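PDB 5K3J: acyl-coenzyme A oxidase acox-1.2 from Caenorhabditis elegans, which catalyses the FAD-dependent first step of peroxisomal beta-oxidation of ascaroside pheromones, desaturating the CoA thioesters of those with a five-carbon omega side chain. Local coordinates for residues F38-I52 against L87-L99. Numbering follows the deposited sequence.
Sequences FARRRREITDAVSKI and LIDRDNEEESLHL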
# COMPACT_ATOMS: atom_id res chain seq x y z
N PHE A 38 -3.10 -24.13 -23.81
CA PHE A 38 -2.38 -22.90 -23.45
C PHE A 38 -1.48 -23.12 -22.24
O PHE A 38 -0.36 -22.62 -22.21
CB PHE A 38 -3.35 -21.75 -23.16
CG PHE A 38 -2.67 -20.50 -22.68
CD1 PHE A 38 -1.58 -20.00 -23.37
CD2 PHE A 38 -3.11 -19.83 -21.55
CE1 PHE A 38 -0.94 -18.85 -22.94
CE2 PHE A 38 -2.47 -18.68 -21.12
CZ PHE A 38 -1.39 -18.19 -21.81
N ALA A 39 -1.99 -23.85 -21.25
CA ALA A 39 -1.22 -24.12 -20.04
C ALA A 39 0.09 -24.81 -20.38
O ALA A 39 1.15 -24.50 -19.83
CB ALA A 39 -2.02 -24.96 -19.07
N ARG A 40 0.00 -25.76 -21.31
CA ARG A 40 1.16 -26.47 -21.82
C ARG A 40 2.10 -25.52 -22.56
O ARG A 40 3.33 -25.62 -22.45
CB ARG A 40 0.72 -27.60 -22.75
CG ARG A 40 1.69 -27.95 -23.85
CD ARG A 40 2.83 -28.82 -23.35
NE ARG A 40 3.36 -29.65 -24.43
CZ ARG A 40 4.60 -30.13 -24.45
NH1 ARG A 40 5.45 -29.85 -23.47
NH2 ARG A 40 5.00 -30.88 -25.47
N ARG A 41 1.52 -24.60 -23.33
CA ARG A 41 2.29 -23.61 -24.07
C ARG A 41 3.12 -22.72 -23.15
O ARG A 41 4.24 -22.35 -23.47
CB ARG A 41 1.37 -22.75 -24.95
CG ARG A 41 0.89 -23.45 -26.21
CD ARG A 41 2.03 -23.66 -27.18
NE ARG A 41 2.48 -22.40 -27.76
CZ ARG A 41 3.74 -22.11 -28.05
NH1 ARG A 41 4.70 -22.99 -27.81
NH2 ARG A 41 4.05 -20.93 -28.57
N ARG A 42 2.56 -22.39 -21.98
CA ARG A 42 3.24 -21.53 -21.01
C ARG A 42 4.55 -22.14 -20.54
O ARG A 42 5.57 -21.46 -20.44
CB ARG A 42 2.35 -21.27 -19.81
CG ARG A 42 1.10 -20.47 -20.12
CD ARG A 42 0.41 -20.08 -18.83
NE ARG A 42 1.22 -19.16 -18.04
CZ ARG A 42 2.00 -19.52 -17.02
NH1 ARG A 42 2.08 -20.79 -16.64
NH2 ARG A 42 2.70 -18.60 -16.36
N ARG A 43 4.51 -23.44 -20.23
CA ARG A 43 5.70 -24.15 -19.80
C ARG A 43 6.63 -24.31 -21.00
O ARG A 43 7.85 -24.22 -20.87
CB ARG A 43 5.34 -25.51 -19.20
CG ARG A 43 4.11 -25.50 -18.29
CD ARG A 43 3.82 -26.90 -17.73
NE ARG A 43 2.39 -27.10 -17.47
CZ ARG A 43 1.61 -27.87 -18.21
NH1 ARG A 43 2.10 -28.51 -19.27
NH2 ARG A 43 0.32 -28.01 -17.90
N GLU A 44 6.03 -24.53 -22.17
CA GLU A 44 6.77 -24.69 -23.41
C GLU A 44 7.55 -23.42 -23.75
O GLU A 44 8.71 -23.48 -24.14
CB GLU A 44 5.82 -25.06 -24.55
CG GLU A 44 6.50 -25.67 -25.76
CD GLU A 44 5.51 -26.24 -26.74
OE1 GLU A 44 4.38 -26.59 -26.32
OE2 GLU A 44 5.86 -26.33 -27.93
N ILE A 45 6.90 -22.27 -23.59
CA ILE A 45 7.53 -20.98 -23.84
C ILE A 45 8.60 -20.68 -22.81
O ILE A 45 9.71 -20.28 -23.14
CB ILE A 45 6.49 -19.85 -23.84
CG1 ILE A 45 5.53 -20.00 -25.02
CG2 ILE A 45 7.17 -18.50 -23.92
CD1 ILE A 45 4.19 -19.31 -24.82
N THR A 46 8.25 -20.90 -21.54
CA THR A 46 9.19 -20.69 -20.44
C THR A 46 10.45 -21.53 -20.63
O THR A 46 11.57 -21.06 -20.39
CB THR A 46 8.55 -21.06 -19.08
OG1 THR A 46 7.41 -20.21 -18.84
CG2 THR A 46 9.55 -20.87 -17.95
N ASP A 47 10.26 -22.77 -21.09
CA ASP A 47 11.37 -23.67 -21.36
C ASP A 47 12.25 -23.13 -22.48
O ASP A 47 13.47 -23.11 -22.36
CB ASP A 47 10.84 -25.06 -21.73
CG ASP A 47 11.96 -26.06 -21.96
OD1 ASP A 47 13.07 -25.84 -21.43
OD2 ASP A 47 11.73 -27.05 -22.68
N ALA A 48 11.60 -22.71 -23.56
CA ALA A 48 12.30 -22.19 -24.73
C ALA A 48 12.98 -20.87 -24.41
O ALA A 48 14.03 -20.55 -24.97
CB ALA A 48 11.34 -22.02 -25.89
N VAL A 49 12.38 -20.10 -23.52
CA VAL A 49 12.96 -18.84 -23.08
C VAL A 49 14.22 -19.10 -22.25
O VAL A 49 15.23 -18.43 -22.43
CB VAL A 49 11.94 -18.00 -22.27
CG1 VAL A 49 12.66 -16.95 -21.44
CG2 VAL A 49 10.94 -17.33 -23.20
N SER A 50 14.15 -20.09 -21.37
CA SER A 50 15.26 -20.43 -20.49
C SER A 50 16.54 -20.84 -21.23
O SER A 50 17.62 -20.87 -20.63
CB SER A 50 14.86 -21.55 -19.53
OG SER A 50 14.47 -22.71 -20.25
N LYS A 51 16.43 -21.14 -22.52
CA LYS A 51 17.59 -21.57 -23.30
C LYS A 51 18.32 -20.36 -23.88
O LYS A 51 19.47 -20.46 -24.32
CB LYS A 51 17.16 -22.52 -24.42
CG LYS A 51 16.96 -21.83 -25.76
CD LYS A 51 16.00 -22.58 -26.67
CE LYS A 51 15.81 -21.81 -27.97
NZ LYS A 51 14.63 -22.27 -28.75
N ILE A 52 17.64 -19.21 -23.88
CA ILE A 52 18.18 -17.99 -24.45
C ILE A 52 18.72 -17.07 -23.36
O ILE A 52 17.95 -16.45 -22.62
CB ILE A 52 17.11 -17.24 -25.27
CG1 ILE A 52 16.38 -18.22 -26.20
CG2 ILE A 52 17.74 -16.09 -26.05
CD1 ILE A 52 14.97 -17.79 -26.55
N LEU A 87 9.18 -18.00 -30.70
CA LEU A 87 8.67 -18.46 -29.42
C LEU A 87 7.15 -18.58 -29.35
O LEU A 87 6.63 -19.47 -28.67
CB LEU A 87 9.17 -17.54 -28.31
CG LEU A 87 10.69 -17.48 -28.13
CD1 LEU A 87 11.12 -16.26 -27.32
CD2 LEU A 87 11.20 -18.76 -27.48
N ILE A 88 6.43 -17.68 -30.01
CA ILE A 88 4.97 -17.70 -29.94
C ILE A 88 4.24 -17.37 -31.24
O ILE A 88 4.85 -17.02 -32.26
CB ILE A 88 4.42 -16.70 -28.90
CG1 ILE A 88 4.73 -15.26 -29.34
CG2 ILE A 88 4.94 -16.99 -27.50
CD1 ILE A 88 3.96 -14.21 -28.55
N ASP A 89 2.91 -17.49 -31.18
CA ASP A 89 2.01 -16.98 -32.21
C ASP A 89 1.79 -15.49 -31.93
O ASP A 89 1.09 -15.14 -30.98
CB ASP A 89 0.70 -17.76 -32.20
CG ASP A 89 -0.32 -17.24 -33.20
OD1 ASP A 89 0.08 -16.52 -34.14
OD2 ASP A 89 -1.51 -17.57 -33.05
N ARG A 90 2.39 -14.64 -32.75
CA ARG A 90 2.45 -13.20 -32.51
C ARG A 90 1.09 -12.58 -32.17
O ARG A 90 1.00 -11.72 -31.30
CB ARG A 90 3.04 -12.49 -33.72
CG ARG A 90 3.11 -10.98 -33.56
CD ARG A 90 3.02 -10.26 -34.89
NE ARG A 90 4.25 -10.36 -35.66
CZ ARG A 90 4.41 -9.84 -36.88
NH1 ARG A 90 3.41 -9.19 -37.46
NH2 ARG A 90 5.57 -9.97 -37.51
N ASP A 91 0.05 -13.01 -32.87
CA ASP A 91 -1.27 -12.43 -32.70
C ASP A 91 -2.13 -13.25 -31.75
O ASP A 91 -3.36 -13.15 -31.76
CB ASP A 91 -1.96 -12.26 -34.06
CG ASP A 91 -1.23 -11.28 -34.95
OD1 ASP A 91 -0.41 -10.50 -34.42
OD2 ASP A 91 -1.47 -11.29 -36.18
N ASN A 92 -1.47 -14.08 -30.95
CA ASN A 92 -2.12 -14.78 -29.85
C ASN A 92 -1.89 -14.00 -28.56
O ASN A 92 -0.80 -14.07 -27.98
CB ASN A 92 -1.58 -16.21 -29.73
CG ASN A 92 -2.35 -17.05 -28.74
OD1 ASN A 92 -3.13 -16.54 -27.93
ND2 ASN A 92 -2.14 -18.36 -28.80
N GLU A 93 -2.90 -13.25 -28.12
CA GLU A 93 -2.71 -12.34 -26.99
C GLU A 93 -2.43 -13.08 -25.69
O GLU A 93 -1.69 -12.58 -24.84
CB GLU A 93 -3.92 -11.43 -26.81
CG GLU A 93 -3.63 -10.31 -25.82
CD GLU A 93 -4.80 -9.38 -25.59
OE1 GLU A 93 -5.88 -9.63 -26.16
OE2 GLU A 93 -4.63 -8.40 -24.83
N GLU A 94 -3.00 -14.27 -25.53
CA GLU A 94 -2.73 -15.08 -24.34
C GLU A 94 -1.25 -15.43 -24.24
O GLU A 94 -0.64 -15.29 -23.18
CB GLU A 94 -3.57 -16.36 -24.34
CG GLU A 94 -4.97 -16.18 -23.79
CD GLU A 94 -5.59 -17.50 -23.39
OE1 GLU A 94 -5.18 -18.55 -23.94
OE2 GLU A 94 -6.48 -17.50 -22.51
N GLU A 95 -0.67 -15.86 -25.35
CA GLU A 95 0.74 -16.25 -25.37
C GLU A 95 1.67 -15.05 -25.22
O GLU A 95 2.68 -15.12 -24.53
CB GLU A 95 1.08 -17.01 -26.65
CG GLU A 95 0.54 -18.43 -26.69
CD GLU A 95 1.10 -19.24 -27.84
OE1 GLU A 95 1.91 -18.68 -28.62
OE2 GLU A 95 0.75 -20.43 -27.98
N SER A 96 1.31 -13.94 -25.86
CA SER A 96 2.16 -12.75 -25.84
C SER A 96 2.23 -12.16 -24.44
O SER A 96 3.27 -11.66 -24.02
CB SER A 96 1.65 -11.70 -26.83
OG SER A 96 2.66 -10.75 -27.12
N LEU A 97 1.11 -12.23 -23.72
CA LEU A 97 1.06 -11.77 -22.34
C LEU A 97 1.93 -12.62 -21.43
O LEU A 97 2.60 -12.09 -20.54
CB LEU A 97 -0.38 -11.77 -21.83
CG LEU A 97 -1.27 -10.62 -22.31
CD1 LEU A 97 -2.57 -10.56 -21.52
CD2 LEU A 97 -0.53 -9.28 -22.26
N HIS A 98 1.94 -13.93 -21.64
CA HIS A 98 2.79 -14.81 -20.85
C HIS A 98 4.25 -14.51 -21.12
O HIS A 98 5.06 -14.42 -20.19
CB HIS A 98 2.51 -16.28 -21.14
CG HIS A 98 3.50 -17.21 -20.52
ND1 HIS A 98 3.43 -17.61 -19.20
CD2 HIS A 98 4.61 -17.80 -21.03
CE1 HIS A 98 4.44 -18.42 -18.93
NE2 HIS A 98 5.17 -18.55 -20.02
N LEU A 99 4.59 -14.35 -22.39
CA LEU A 99 5.97 -14.11 -22.80
C LEU A 99 6.51 -12.80 -22.22
O LEU A 99 7.65 -12.74 -21.77
CB LEU A 99 6.08 -14.10 -24.32
CG LEU A 99 7.50 -13.92 -24.86
CD1 LEU A 99 8.37 -15.05 -24.38
CD2 LEU A 99 7.50 -13.85 -26.38
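Two helices of the acyl-CoA oxidase N-terminal region, 38-49 and 93-99, pack at -40° with their axes 10.2 Å apart, joined by a salt bridge from R41 to E95. Bent at chi2 and chi3, the arginine chain turns its guanidinium side-on: R41 NE lies 2.6 Å from E95 OE2 and R41 NH2 3.1 Å from E95 OE1, both oxygens met from above the carboxylate plane. R41 NH2 also donates to L87 O (3.0 Å), tying down the end of the preceding helix, while D89 N reaches E95 OE1 from the opposite face. With an alanine at R41, the E95 carboxylate would probably lose its charge partner and L87 O this donor. Further in, I45 is a knob among L87, E95, H98 and L99, its CD1 3.6 Å from I88 CG2. H98 fits reciprocally among F38, R42, I45 and T46, with R42 CB over its ring face. At the other end the E94 carboxylate stacks on F38, the planes 28° apart. Beyond the pair, L99 also touches L84 on helix 84-87, V49 meets V103 further along helix 93-103, and E93 forms a salt bridge with K291 of helix 287-315.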